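Local coordinates for protein esterase (Sinorhizobium meliloti 1021, PDB 4TX1) that hydrolyses ester bonds as an SGNH-family carbohydrate acetylesterase, probably removing acetyl groups through a serine-based active site, at residues D21-G26 and L99-M104. Residues are numbered along the deposited sequence; the frame is centred on the assembly and turned at random.
Sequences DSLTWG and LGSNDM
Asp21 CB packs against two residues of 99-104: Leu99 CD2 lies 3.8 Å from it and Asn102 ND2 3.5 Å. Leu99 CD2 also packs against Asp21 N; leucine suits the place because its branched end reaches across although its CB does not point at the other segment. The amide of Asn102 stands almost perpendicular to the carboxylate, their planes 81° apart, with ND2 near Asp21 OD2 as well as CB. Ser101 CB lies 3.9 Å from Asp21 OD2, while its OG meets the Leu23 methyl CD2; this small side chain fits beside the carboxylate and leaves its N-H to water.

No direct hydrogen bond joins the segments; the polar links run through water. Asp21 OD2 accepts from two waters. One, 2.6 Å from OD2, accepts hydrogen bonds from the backbone N-H of Gly100 and of Asn102; the other, 2.7 Å from OD2, accepts from Ser101 N. Aspartate suits this N-cap because its oxygens divide the work. Chi1 (61°) sets CG between the backbone N and the carbonyl carbon, and the small second torsion turns OD1 to helix 22-25, where Leu23 N meets its anti side at 3.0 Å, 29° out of the carboxylate plane. An alanine here would probably leave Leu23 N uncapped and both waters without their acceptor, loosening the turn that carries Ser22. At Gly100's backbone angles a CB would jam against Leu99 O, which glycine avoids.

Asn102 ND2 donates to Arg63 O and to a third water, 2.8 Å away, which also accepts from Ser22 N.

Asp21 and Ser22 belong to the GDS motif after the first strand, Asn102 to the GSND motif after strand 94-98. Ser22, His202 and Asp199 probably form the catalytic triad; as in other SGNH hydrolases, Ser22 N and Asn102 ND2, sharing one water, probably help form the oxyanion hole.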
loop_
_atom_site.group_PDB
_atom_site.type_symbol
_atom_site.label_atom_id
_atom_site.label_comp_id
_atom_site.label_asym_id
_atom_site.label_seq_id
_atom_site.Cartn_x
_atom_site.Cartn_y
_atom_site.Cartn_z
ATOM N N ASP A 21 -14.817 7.460 -15.980
ATOM C CA ASP A 21 -13.653 6.947 -16.685
ATOM C C ASP A 21 -13.403 7.804 -17.933
ATOM O O ASP A 21 -13.701 8.999 -17.916
ATOM C CB ASP A 21 -13.761 5.461 -16.912
ATOM C CG ASP A 21 -14.983 5.075 -17.773
ATOM O OD1 ASP A 21 -15.468 5.980 -18.467
ATOM O OD2 ASP A 21 -15.462 3.931 -17.634
ATOM N N SER A 22 -12.823 7.217 -18.958
ATOM C CA SER A 22 -12.396 7.993 -20.148
ATOM C C SER A 22 -13.666 8.506 -20.870
ATOM O O SER A 22 -13.555 9.544 -21.551
ATOM C CB SER A 22 -11.588 7.172 -21.108
ATOM O OG SER A 22 -12.409 6.156 -21.691
ATOM N N LEU A 23 -14.803 7.894 -20.651
ATOM C CA LEU A 23 -16.032 8.441 -21.216
ATOM C C LEU A 23 -16.406 9.778 -20.596
ATOM O O LEU A 23 -17.034 10.544 -21.237
ATOM C CB LEU A 23 -17.199 7.485 -21.044
ATOM C CG LEU A 23 -17.284 6.380 -22.040
ATOM C CD1 LEU A 23 -16.020 5.695 -22.337
ATOM C CD2 LEU A 23 -18.349 5.382 -21.714
ATOM N N THR A 24 -16.047 10.011 -19.333
ATOM C CA THR A 24 -16.272 11.229 -18.635
ATOM C C THR A 24 -15.138 12.211 -18.824
ATOM O O THR A 24 -15.392 13.407 -18.931
ATOM C CB THR A 24 -16.511 10.913 -17.137
ATOM O OG1 THR A 24 -17.651 10.063 -17.047
ATOM C CG2 THR A 24 -16.741 12.111 -16.278
ATOM N N TRP A 25 -13.882 11.691 -18.886
ATOM C CA TRP A 25 -12.728 12.513 -19.285
ATOM C C TRP A 25 -13.022 13.165 -20.648
ATOM O O TRP A 25 -12.726 14.322 -20.853
ATOM C CB TRP A 25 -11.477 11.657 -19.380
ATOM C CG TRP A 25 -10.200 12.381 -19.659
ATOM C CD1 TRP A 25 -9.538 13.143 -18.788
ATOM C CD2 TRP A 25 -9.434 12.371 -20.851
ATOM N NE1 TRP A 25 -8.382 13.615 -19.332
ATOM C CE2 TRP A 25 -8.296 13.165 -20.620
ATOM C CE3 TRP A 25 -9.586 11.756 -22.097
ATOM C CZ2 TRP A 25 -7.312 13.367 -21.567
ATOM C CZ3 TRP A 25 -8.567 11.932 -23.065
ATOM C CH2 TRP A 25 -7.462 12.740 -22.785
ATOM N N GLY A 26 -13.564 12.366 -21.555
ATOM C CA GLY A 26 -13.872 12.846 -22.936
ATOM C C GLY A 26 -12.825 12.356 -23.952
ATOM O O GLY A 26 -12.181 13.111 -24.636
ATOM N N LEU A 99 -19.485 4.256 -14.502
ATOM C CA LEU A 99 -18.364 3.336 -14.525
ATOM C C LEU A 99 -18.859 1.963 -14.860
ATOM O O LEU A 99 -20.041 1.657 -14.679
ATOM C CB LEU A 99 -17.626 3.341 -13.159
ATOM C CG LEU A 99 -16.856 4.569 -12.767
ATOM C CD1 LEU A 99 -16.373 4.465 -11.280
ATOM C CD2 LEU A 99 -15.684 4.763 -13.711
ATOM N N GLY A 100 -17.947 1.147 -15.373
ATOM C CA GLY A 100 -18.128 -0.260 -15.694
ATOM C C GLY A 100 -17.509 -0.709 -16.990
ATOM O O GLY A 100 -17.306 -1.916 -17.178
ATOM N N SER A 101 -17.263 0.210 -17.932
ATOM C CA SER A 101 -16.646 -0.169 -19.200
ATOM C C SER A 101 -15.298 -0.855 -19.014
ATOM O O SER A 101 -15.032 -1.874 -19.627
ATOM C CB SER A 101 -16.517 1.065 -20.104
ATOM O OG SER A 101 -17.808 1.596 -20.481
ATOM N N ASN A 102 -14.484 -0.372 -18.041
ATOM C CA ASN A 102 -13.182 -0.989 -17.857
ATOM C C ASN A 102 -13.238 -2.313 -17.135
ATOM O O ASN A 102 -12.373 -3.150 -17.288
ATOM C CB ASN A 102 -12.219 -0.001 -17.193
ATOM C CG ASN A 102 -11.885 1.163 -18.092
ATOM O OD1 ASN A 102 -11.332 0.934 -19.163
ATOM N ND2 ASN A 102 -12.234 2.368 -17.726
ATOM N N ASP A 103 -14.308 -2.476 -16.385
ATOM C CA ASP A 103 -14.583 -3.748 -15.723
ATOM C C ASP A 103 -14.862 -4.871 -16.754
ATOM O O ASP A 103 -14.735 -6.068 -16.443
ATOM C CB ASP A 103 -15.765 -3.701 -14.770
ATOM C CG ASP A 103 -15.515 -2.897 -13.512
ATOM O OD1 ASP A 103 -15.144 -1.683 -13.686
ATOM O OD2 ASP A 103 -15.834 -3.342 -12.351
ATOM N N MET A 104 -15.181 -4.476 -18.011
ATOM C CA MET A 104 -15.399 -5.493 -19.061
ATOM C C MET A 104 -14.140 -6.115 -19.633
ATOM O O MET A 104 -14.200 -7.110 -20.358
ATOM C CB MET A 104 -16.232 -4.813 -20.197
ATOM C CG MET A 104 -17.516 -4.165 -19.767
ATOM S SD MET A 104 -18.721 -5.391 -19.098
ATOM C CE MET A 104 -18.481 -5.342 -17.333
HETATM O O HOH W 1 -15.210 1.870 -16.011
HETATM O O HOH W 2 -18.031 3.142 -18.063
HETATM O O HOH W 3 -11.703 4.367 -19.567
#